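Local coordinates for uncharacterized hypothetical protein (Bacteroides uniformis, PDB 4EIU), which is of unknown function but pairs a DUF3823 N-terminal domain of the transthyretin clan with a C-terminal beta sandwich, at residues F218-A223 against N239-M244; V117-N122 against I130-R135. All coordinates share one frame; numbering follows the deposited sequence.

Both contacts lie in the C-terminal beta sandwich, one in each of its sheets. Interaction 1 pairs 218-223 with the edge segment 239-244 and is largely buried; interaction 2 joins the two strands of the hairpin 117-122/130-135 in the facing sheet and is only partly buried. They meet across the sandwich, where the Phe119 ring packs against Ser241 and the backbone of Ala221. In the buried contact, a serine and an arginine repair an interrupted backbone ladder. In interaction 2 one side of the hairpin supplies valine, alanine and phenylalanine to the interior, while the other carries a Glu118-Arg135 pair with a water beside it.

Interaction 1 of 2, residues F218-A223 against N239-M244; sequences FVRAAA and NYSEPM
Ala221 and Ser241 meet where the edge strand of a four-stranded antiparallel sheet is interrupted, so that two short ladders flank an irregular middle and the register slips by one residue between them. At one end Val219 and Met244 form a hydrogen-bonded pair, with Val219 N 2.8 Å from Met244 O; at the other, Ala223 and Asn239 exchange both of their backbone bonds. Val219 CG2 also packs 4.1 Å from CB of Met244, which is built as selenomethionine.

Ser241 fills the break with three different groups. Its N donates to Ala221 O at 2.9 Å, while Ala221 N, in place of a carbonyl partner, finds Ser241 OG at 3.0 Å. The hydroxyl can accept this bond because chi1 (77°) sets OG between the backbone N and the carbonyl carbon; it then donates to Glu242 O at 2.8 Å. The third group, Ser241 O, takes a nearly straight bond (174°) from Arg220 NE, 2.8 Å away and in the guanidinium plane.

The Arg220 chain is extended from CG to NE and carries the guanidinium across Tyr240. Tyr240 CD1 lies 3.4 Å from the guanidinium plane, over its centre, and the two planes are 32° apart. Arg220 NH1 to Val175 O and NH2 to Thr27 O are further hydrogen bonds, so the buried guanidinium is gripped on all three nitrogens. Ala222 CB sits over a face of the Tyr240 ring as a CH-pi contact, 4.1 Å from the centroid, and the Tyr240 OH is hydrogen-bonded with Tyr177 N. With this four-stranded sheet packed on a three-stranded one, the strand order is consistent with a fibronectin type III-like sandwich, whose last two strands are the ones paired here.

Interaction 2 of 2, residues V117-N122 against I130-R135; sequences VEFVGN and IKAQVR
Phe119 and Val134 face each other as a non-hydrogen-bonded pair in an antiparallel beta hairpin, their side chains turned into the sandwich. The CE1 corner of the Phe119 ring settles into the notch between Ala132 CB, 3.9 Å away, and Val134 CG2, 4.1 Å away. The other Val134 branch, CG1, meets Val117 CG1 at 3.9 Å, which continues the apolar ridge along this face. Phe167 of the facing sheet packs against both Phe119 and Ala132.

On the reverse face Glu118 and Arg135 run side by side and point the same way. Chi1 of Glu118 (62°) puts CG between the backbone N and the carbonyl carbon, against Arg135 CB. The hydrogen bond within their salt bridge is weak: Arg135 NH1 stands 3.4 Å from Glu118 OE2, with the carboxylate turned 77° from the guanidinium plane. Val120 CG2 lies over one face of the guanidinium, 3.7 Å above it and offset toward the rim, so the guanidinium has a methyl over one face and a carboxylate oxygen at its edge. An alanine in place of Arg135 would probably leave Glu118 without its cationic mate and Val120 CG2 without the guanidinium it covers. The backbone pairing runs on past Phe119, where the strand is interrupted: Val120 N donates to Gln133 O at 2.8 Å, while a water lies 2.9 Å from Glu118 OE2 and 2.8 Å from Arg135 O.

Interaction 1 of 2, residues F218-A223 against N239-M244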
ATOM      1  N   PHE A 218      16.663   7.533   6.885  1.00 67.82           N
ATOM      2  CA  PHE A 218      15.681   6.452   7.062  1.00 67.99           C
ATOM      3  C   PHE A 218      15.519   5.708   5.754  1.00 68.45           C
ATOM      4  O   PHE A 218      15.468   6.342   4.689  1.00 64.86           O
ATOM      5  CB  PHE A 218      14.366   7.015   7.549  1.00 62.03           C
ATOM      6  CG  PHE A 218      14.479   7.685   8.891  1.00 67.01           C
ATOM      7  CD1 PHE A 218      14.873   9.012   8.983  1.00 71.71           C
ATOM      8  CD2 PHE A 218      14.241   6.975  10.062  1.00 68.60           C
ATOM      9  CE1 PHE A 218      15.019   9.631  10.218  1.00 74.88           C
ATOM     10  CE2 PHE A 218      14.366   7.592  11.300  1.00 76.09           C
ATOM     11  CZ  PHE A 218      14.752   8.919  11.377  1.00 75.53           C
ATOM     12  N   VAL A 219      15.479   4.376   5.844  1.00 62.79           N
ATOM     13  CA  VAL A 219      15.384   3.498   4.664  1.00 62.42           C
ATOM     14  C   VAL A 219      14.170   2.585   4.755  1.00 61.94           C
ATOM     15  O   VAL A 219      13.700   2.248   5.845  1.00 64.91           O
ATOM     16  CB  VAL A 219      16.649   2.624   4.473  1.00 65.77           C
ATOM     17  CG1 VAL A 219      17.903   3.480   4.470  1.00 68.06           C
ATOM     18  CG2 VAL A 219      16.727   1.545   5.542  1.00 67.72           C
ATOM     19  N   ARG A 220      13.654   2.178   3.604  1.00 57.47           N
ATOM     20  CA  ARG A 220      12.444   1.379   3.577  1.00 56.94           C
ATOM     21  C   ARG A 220      12.342   0.616   2.257  1.00 57.04           C
ATOM     22  O   ARG A 220      12.704   1.150   1.208  1.00 58.51           O
ATOM     23  CB  ARG A 220      11.247   2.290   3.713  1.00 52.21           C
ATOM     24  CG  ARG A 220       9.987   1.634   4.226  1.00 54.09           C
ATOM     25  CD  ARG A 220       8.931   2.704   4.428  1.00 47.62           C
ATOM     26  NE  ARG A 220       7.659   2.150   4.866  1.00 47.59           N
ATOM     27  CZ  ARG A 220       6.487   2.789   4.816  1.00 46.62           C
ATOM     28  NH1 ARG A 220       6.387   4.024   4.339  1.00 46.53           N
ATOM     29  NH2 ARG A 220       5.379   2.167   5.226  1.00 44.84           N
ATOM     30  N   ALA A 221      11.835  -0.611   2.328  1.00 55.85           N
ATOM     31  CA  ALA A 221      11.655  -1.450   1.139  1.00 53.32           C
ATOM     32  C   ALA A 221      10.222  -1.425   0.711  1.00 53.04           C
ATOM     33  O   ALA A 221       9.309  -1.205   1.525  1.00 47.02           O
ATOM     34  CB  ALA A 221      12.131  -2.874   1.392  1.00 55.54           C
ATOM     35  N   ALA A 222      10.019  -1.586  -0.595  1.00 52.73           N
ATOM     36  CA  ALA A 222       8.710  -1.664  -1.163  1.00 48.17           C
ATOM     37  C   ALA A 222       8.758  -2.572  -2.371  1.00 49.66           C
ATOM     38  O   ALA A 222       9.807  -2.705  -2.989  1.00 50.38           O
ATOM     39  CB  ALA A 222       8.180  -0.280  -1.544  1.00 45.68           C
ATOM     40  N   ALA A 223       7.626  -3.219  -2.668  1.00 49.99           N
ATOM     41  CA  ALA A 223       7.500  -4.079  -3.873  1.00 51.59           C
ATOM     42  C   ALA A 223       6.045  -4.050  -4.360  1.00 47.08           C
ATOM     43  O   ALA A 223       5.096  -3.752  -3.593  1.00 41.03           O
ATOM     44  CB  ALA A 223       7.968  -5.476  -3.603  1.00 46.99           C
ATOM     45  N   ASN A 239       3.349  -2.430  -1.775  1.00 39.69           N
ATOM     46  CA  ASN A 239       3.433  -2.859  -0.376  1.00 42.05           C
ATOM     47  C   ASN A 239       4.792  -2.498   0.217  1.00 43.84           C
ATOM     48  O   ASN A 239       5.789  -2.431  -0.497  1.00 43.62           O
ATOM     49  CB  ASN A 239       3.161  -4.349  -0.221  1.00 42.27           C
ATOM     50  CG  ASN A 239       1.722  -4.699  -0.587  1.00 39.25           C
ATOM     51  OD1 ASN A 239       1.491  -5.290  -1.634  1.00 40.30           O
ATOM     52  ND2 ASN A 239       0.772  -4.312   0.250  1.00 39.89           N
ATOM     53  N   TYR A 240       4.796  -2.234   1.525  1.00 43.46           N
ATOM     54  CA  TYR A 240       5.918  -1.610   2.187  1.00 44.39           C
ATOM     55  C   TYR A 240       6.356  -2.361   3.424  1.00 46.37           C
ATOM     56  O   TYR A 240       5.528  -2.924   4.139  1.00 46.53           O
ATOM     57  CB  TYR A 240       5.526  -0.195   2.662  1.00 42.26           C
ATOM     58  CG  TYR A 240       5.576   0.924   1.630  1.00 40.20           C
ATOM     59  CD1 TYR A 240       6.724   1.683   1.471  1.00 43.08           C
ATOM     60  CD2 TYR A 240       4.448   1.285   0.893  1.00 37.71           C
ATOM     61  CE1 TYR A 240       6.777   2.731   0.567  1.00 44.32           C
ATOM     62  CE2 TYR A 240       4.506   2.314  -0.023  1.00 40.51           C
ATOM     63  CZ  TYR A 240       5.676   3.072  -0.135  1.00 40.29           C
ATOM     64  OH  TYR A 240       5.720   4.134  -1.031  1.00 44.10           O
ATOM     65  N   SER A 241       7.664  -2.287   3.695  1.00 49.11           N
ATOM     66  CA  SER A 241       8.236  -2.697   4.959  1.00 48.25           C
ATOM     67  C   SER A 241       8.089  -1.612   6.014  1.00 45.51           C
ATOM     68  O   SER A 241       7.595  -0.512   5.745  1.00 47.24           O
ATOM     69  CB  SER A 241       9.710  -3.022   4.782  1.00 54.10           C
ATOM     70  OG  SER A 241      10.489  -1.835   4.692  1.00 55.13           O
ATOM     71  N   GLU A 242       8.527  -1.936   7.219  1.00 50.83           N
ATOM     72  CA  GLU A 242       8.731  -0.926   8.243  1.00 54.53           C
ATOM     73  C   GLU A 242       9.968  -0.117   7.864  1.00 54.65           C
ATOM     74  O   GLU A 242      10.881  -0.667   7.224  1.00 59.36           O
ATOM     75  CB  GLU A 242       8.945  -1.563   9.609  1.00 60.24           C
ATOM     76  CG  GLU A 242       7.682  -2.134  10.239  1.00 67.73           C
ATOM     77  CD  GLU A 242       8.015  -2.968  11.462  1.00 93.20           C
ATOM     78  OE1 GLU A 242       8.586  -2.410  12.423  1.00 87.28           O
ATOM     79  OE2 GLU A 242       7.756  -4.191  11.451  1.00 99.36           O
ATOM     80  N   PRO A 243       9.989   1.183   8.217  1.00 53.87           N
ATOM     81  CA  PRO A 243      11.230   1.956   8.051  1.00 58.97           C
ATOM     82  C   PRO A 243      12.305   1.530   9.040  1.00 60.67           C
ATOM     83  O   PRO A 243      12.006   0.917  10.060  1.00 59.85           O
ATOM     84  CB  PRO A 243      10.798   3.405   8.309  1.00 59.62           C
ATOM     85  CG  PRO A 243       9.563   3.322   9.110  1.00 59.12           C
ATOM     86  CD  PRO A 243       8.891   2.014   8.756  1.00 57.50           C
HETATM   87  N   MSE A 244      13.559   1.835   8.722  1.00 63.21           N
HETATM   88  CA  MSE A 244      14.655   1.625   9.633  1.00 69.37           C
HETATM   89  C   MSE A 244      15.571   2.835   9.584  1.00 73.28           C
HETATM   90  O   MSE A 244      15.772   3.444   8.520  1.00 67.71           O
HETATM   91  CB  MSE A 244      15.425   0.359   9.279  1.00 72.39           C
HETATM   92  CG  MSE A 244      14.625  -0.921   9.472  1.00 65.95           C
HETATM   93 SE   MSE A 244      15.755  -2.455   9.152  0.75 73.54          SE
HETATM   94  CE  MSE A 244      16.670  -2.694  10.834  1.00 72.15           C
TER

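Interaction 2 of 2, residues V117-N122 against I130-R135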
ATOM      1  N   VAL A 117       6.496  -7.370   2.545  1.00 47.78           N
ATOM      2  CA  VAL A 117       7.857  -6.908   2.277  1.00 49.60           C
ATOM      3  C   VAL A 117       8.526  -6.583   3.591  1.00 55.92           C
ATOM      4  O   VAL A 117       7.996  -5.796   4.362  1.00 53.43           O
ATOM      5  CB  VAL A 117       7.863  -5.635   1.406  1.00 48.84           C
ATOM      6  CG1 VAL A 117       9.309  -5.209   1.088  1.00 48.96           C
ATOM      7  CG2 VAL A 117       7.005  -5.813   0.150  1.00 46.77           C
ATOM      8  N   GLU A 118       9.693  -7.174   3.842  1.00 57.90           N
ATOM      9  CA  GLU A 118      10.394  -6.941   5.103  1.00 64.03           C
ATOM     10  C   GLU A 118      11.887  -6.852   4.874  1.00 68.29           C
ATOM     11  O   GLU A 118      12.415  -7.395   3.895  1.00 65.75           O
ATOM     12  CB  GLU A 118      10.104  -8.080   6.084  1.00 65.25           C
ATOM     13  CG  GLU A 118      10.591  -9.441   5.572  1.00 79.31           C
ATOM     14  CD  GLU A 118      10.000 -10.621   6.316  1.00 95.31           C
ATOM     15  OE1 GLU A 118      10.033 -10.606   7.571  1.00 87.45           O
ATOM     16  OE2 GLU A 118       9.536 -11.580   5.641  1.00 87.94           O
ATOM     17  N   PHE A 119      12.564  -6.174   5.790  1.00 64.20           N
ATOM     18  CA  PHE A 119      14.030  -6.276   5.883  1.00 65.37           C
ATOM     19  C   PHE A 119      14.411  -7.554   6.618  1.00 71.72           C
ATOM     20  O   PHE A 119      13.678  -8.009   7.491  1.00 70.09           O
ATOM     21  CB  PHE A 119      14.596  -5.081   6.619  1.00 65.81           C
ATOM     22  CG  PHE A 119      14.541  -3.806   5.835  1.00 64.61           C
ATOM     23  CD1 PHE A 119      15.284  -3.668   4.657  1.00 66.64           C
ATOM     24  CD2 PHE A 119      13.770  -2.736   6.275  1.00 60.00           C
ATOM     25  CE1 PHE A 119      15.266  -2.481   3.940  1.00 69.27           C
ATOM     26  CE2 PHE A 119      13.736  -1.549   5.558  1.00 64.48           C
ATOM     27  CZ  PHE A 119      14.484  -1.415   4.391  1.00 65.70           C
ATOM     28  N   VAL A 120      15.547  -8.146   6.265  1.00 76.26           N
ATOM     29  CA  VAL A 120      16.016  -9.327   6.975  1.00 80.48           C
ATOM     30  C   VAL A 120      17.134  -8.938   7.932  1.00 91.88           C
ATOM     31  O   VAL A 120      16.996  -9.136   9.137  1.00103.51           O
ATOM     32  CB  VAL A 120      16.462 -10.444   6.020  1.00 81.57           C
ATOM     33  CG1 VAL A 120      17.006 -11.626   6.818  1.00 82.64           C
ATOM     34  CG2 VAL A 120      15.283 -10.864   5.163  1.00 85.59           C
ATOM     35  N   GLY A 121      18.216  -8.356   7.427  1.00 80.43           N
ATOM     36  CA  GLY A 121      19.305  -7.941   8.335  1.00102.97           C
ATOM     37  C   GLY A 121      19.155  -6.523   8.860  1.00 91.86           C
ATOM     38  O   GLY A 121      18.137  -5.888   8.668  1.00 91.60           O
ATOM     39  N   ASN A 122      20.191  -6.040   9.536  1.00 92.82           N
ATOM     40  CA  ASN A 122      20.410  -4.603   9.707  1.00 93.88           C
ATOM     41  C   ASN A 122      21.145  -4.112   8.468  1.00 92.60           C
ATOM     42  O   ASN A 122      22.087  -4.765   8.027  1.00100.13           O
ATOM     43  CB  ASN A 122      21.290  -4.321  10.925  1.00101.66           C
ATOM     44  CG  ASN A 122      20.557  -4.520  12.227  1.00100.58           C
ATOM     45  OD1 ASN A 122      19.490  -3.952  12.439  1.00 96.13           O
ATOM     46  ND2 ASN A 122      21.126  -5.333  13.108  1.00107.29           N
ATOM     47  N   ILE A 130      24.532   2.454   1.339  1.00 99.73           N
ATOM     48  CA  ILE A 130      23.813   1.544   2.241  1.00 99.53           C
ATOM     49  C   ILE A 130      23.377   0.280   1.498  1.00 93.70           C
ATOM     50  O   ILE A 130      22.996   0.339   0.316  1.00 94.33           O
ATOM     51  CB  ILE A 130      22.543   2.197   2.828  1.00 90.85           C
ATOM     52  CG1 ILE A 130      22.832   3.608   3.348  1.00 92.84           C
ATOM     53  CG2 ILE A 130      21.971   1.326   3.945  1.00 87.07           C
ATOM     54  CD1 ILE A 130      21.598   4.299   3.890  1.00 82.03           C
ATOM     55  N   LYS A 131      23.410  -0.850   2.210  1.00 93.36           N
ATOM     56  CA  LYS A 131      23.135  -2.164   1.626  1.00 96.26           C
ATOM     57  C   LYS A 131      22.262  -2.953   2.582  1.00 91.19           C
ATOM     58  O   LYS A 131      22.604  -3.080   3.761  1.00 90.99           O
ATOM     59  CB  LYS A 131      24.443  -2.916   1.394  1.00107.17           C
ATOM     60  CG  LYS A 131      24.307  -4.368   0.945  1.00110.47           C
ATOM     61  CD  LYS A 131      25.690  -4.964   0.687  1.00114.67           C
ATOM     62  CE  LYS A 131      25.648  -6.480   0.555  1.00117.28           C
ATOM     63  NZ  LYS A 131      26.988  -7.053   0.226  1.00120.34           N
ATOM     64  N   ALA A 132      21.165  -3.497   2.058  1.00 80.65           N
ATOM     65  CA  ALA A 132      20.150  -4.176   2.853  1.00 80.98           C
ATOM     66  C   ALA A 132      19.721  -5.481   2.208  1.00 77.53           C
ATOM     67  O   ALA A 132      19.851  -5.649   0.997  1.00 83.02           O
ATOM     68  CB  ALA A 132      18.936  -3.267   3.015  1.00 71.51           C
ATOM     69  N   GLN A 133      19.194  -6.383   3.038  1.00 81.30           N
ATOM     70  CA  GLN A 133      18.542  -7.614   2.604  1.00 79.39           C
ATOM     71  C   GLN A 133      17.020  -7.450   2.696  1.00 77.21           C
ATOM     72  O   GLN A 133      16.479  -7.162   3.779  1.00 78.64           O
ATOM     73  CB  GLN A 133      18.999  -8.789   3.476  1.00 85.87           C
ATOM     74  CG  GLN A 133      20.508  -9.010   3.473  1.00 95.79           C
ATOM     75  CD  GLN A 133      21.009  -9.490   2.123  1.00 98.88           C
ATOM     76  OE1 GLN A 133      21.512  -8.709   1.313  1.00107.29           O
ATOM     77  NE2 GLN A 133      20.848 -10.775   1.864  1.00 94.22           N
ATOM     78  N   VAL A 134      16.338  -7.604   1.560  1.00 70.17           N
ATOM     79  CA  VAL A 134      14.872  -7.469   1.480  1.00 65.72           C
ATOM     80  C   VAL A 134      14.249  -8.817   1.152  1.00 69.88           C
ATOM     81  O   VAL A 134      14.749  -9.544   0.275  1.00 69.43           O
ATOM     82  CB  VAL A 134      14.430  -6.442   0.405  1.00 64.83           C
ATOM     83  CG1 VAL A 134      12.906  -6.378   0.304  1.00 60.68           C
ATOM     84  CG2 VAL A 134      14.958  -5.051   0.739  1.00 66.32           C
ATOM     85  N   ARG A 135      13.159  -9.162   1.841  1.00 67.50           N
ATOM     86  CA  ARG A 135      12.443 -10.398   1.521  1.00 69.76           C
ATOM     87  C   ARG A 135      11.013 -10.083   1.082  1.00 64.62           C
ATOM     88  O   ARG A 135      10.240  -9.535   1.854  1.00 56.44           O
ATOM     89  CB  ARG A 135      12.446 -11.366   2.701  1.00 70.49           C
ATOM     90  CG  ARG A 135      11.814 -12.706   2.352  1.00 75.46           C
ATOM     91  CD  ARG A 135      11.340 -13.476   3.570  1.00 83.30           C
ATOM     92  NE  ARG A 135      12.452 -14.168   4.162  1.00 93.04           N
ATOM     93  CZ  ARG A 135      12.957 -13.998   5.388  1.00 95.13           C
ATOM     94  NH1 ARG A 135      12.450 -13.157   6.281  1.00 98.75           N
ATOM     95  NH2 ARG A 135      14.000 -14.724   5.724  1.00 86.37           N
TER
HETATM   96  O   HOH W   1       8.277 -11.121   3.090  1.00 52.31           O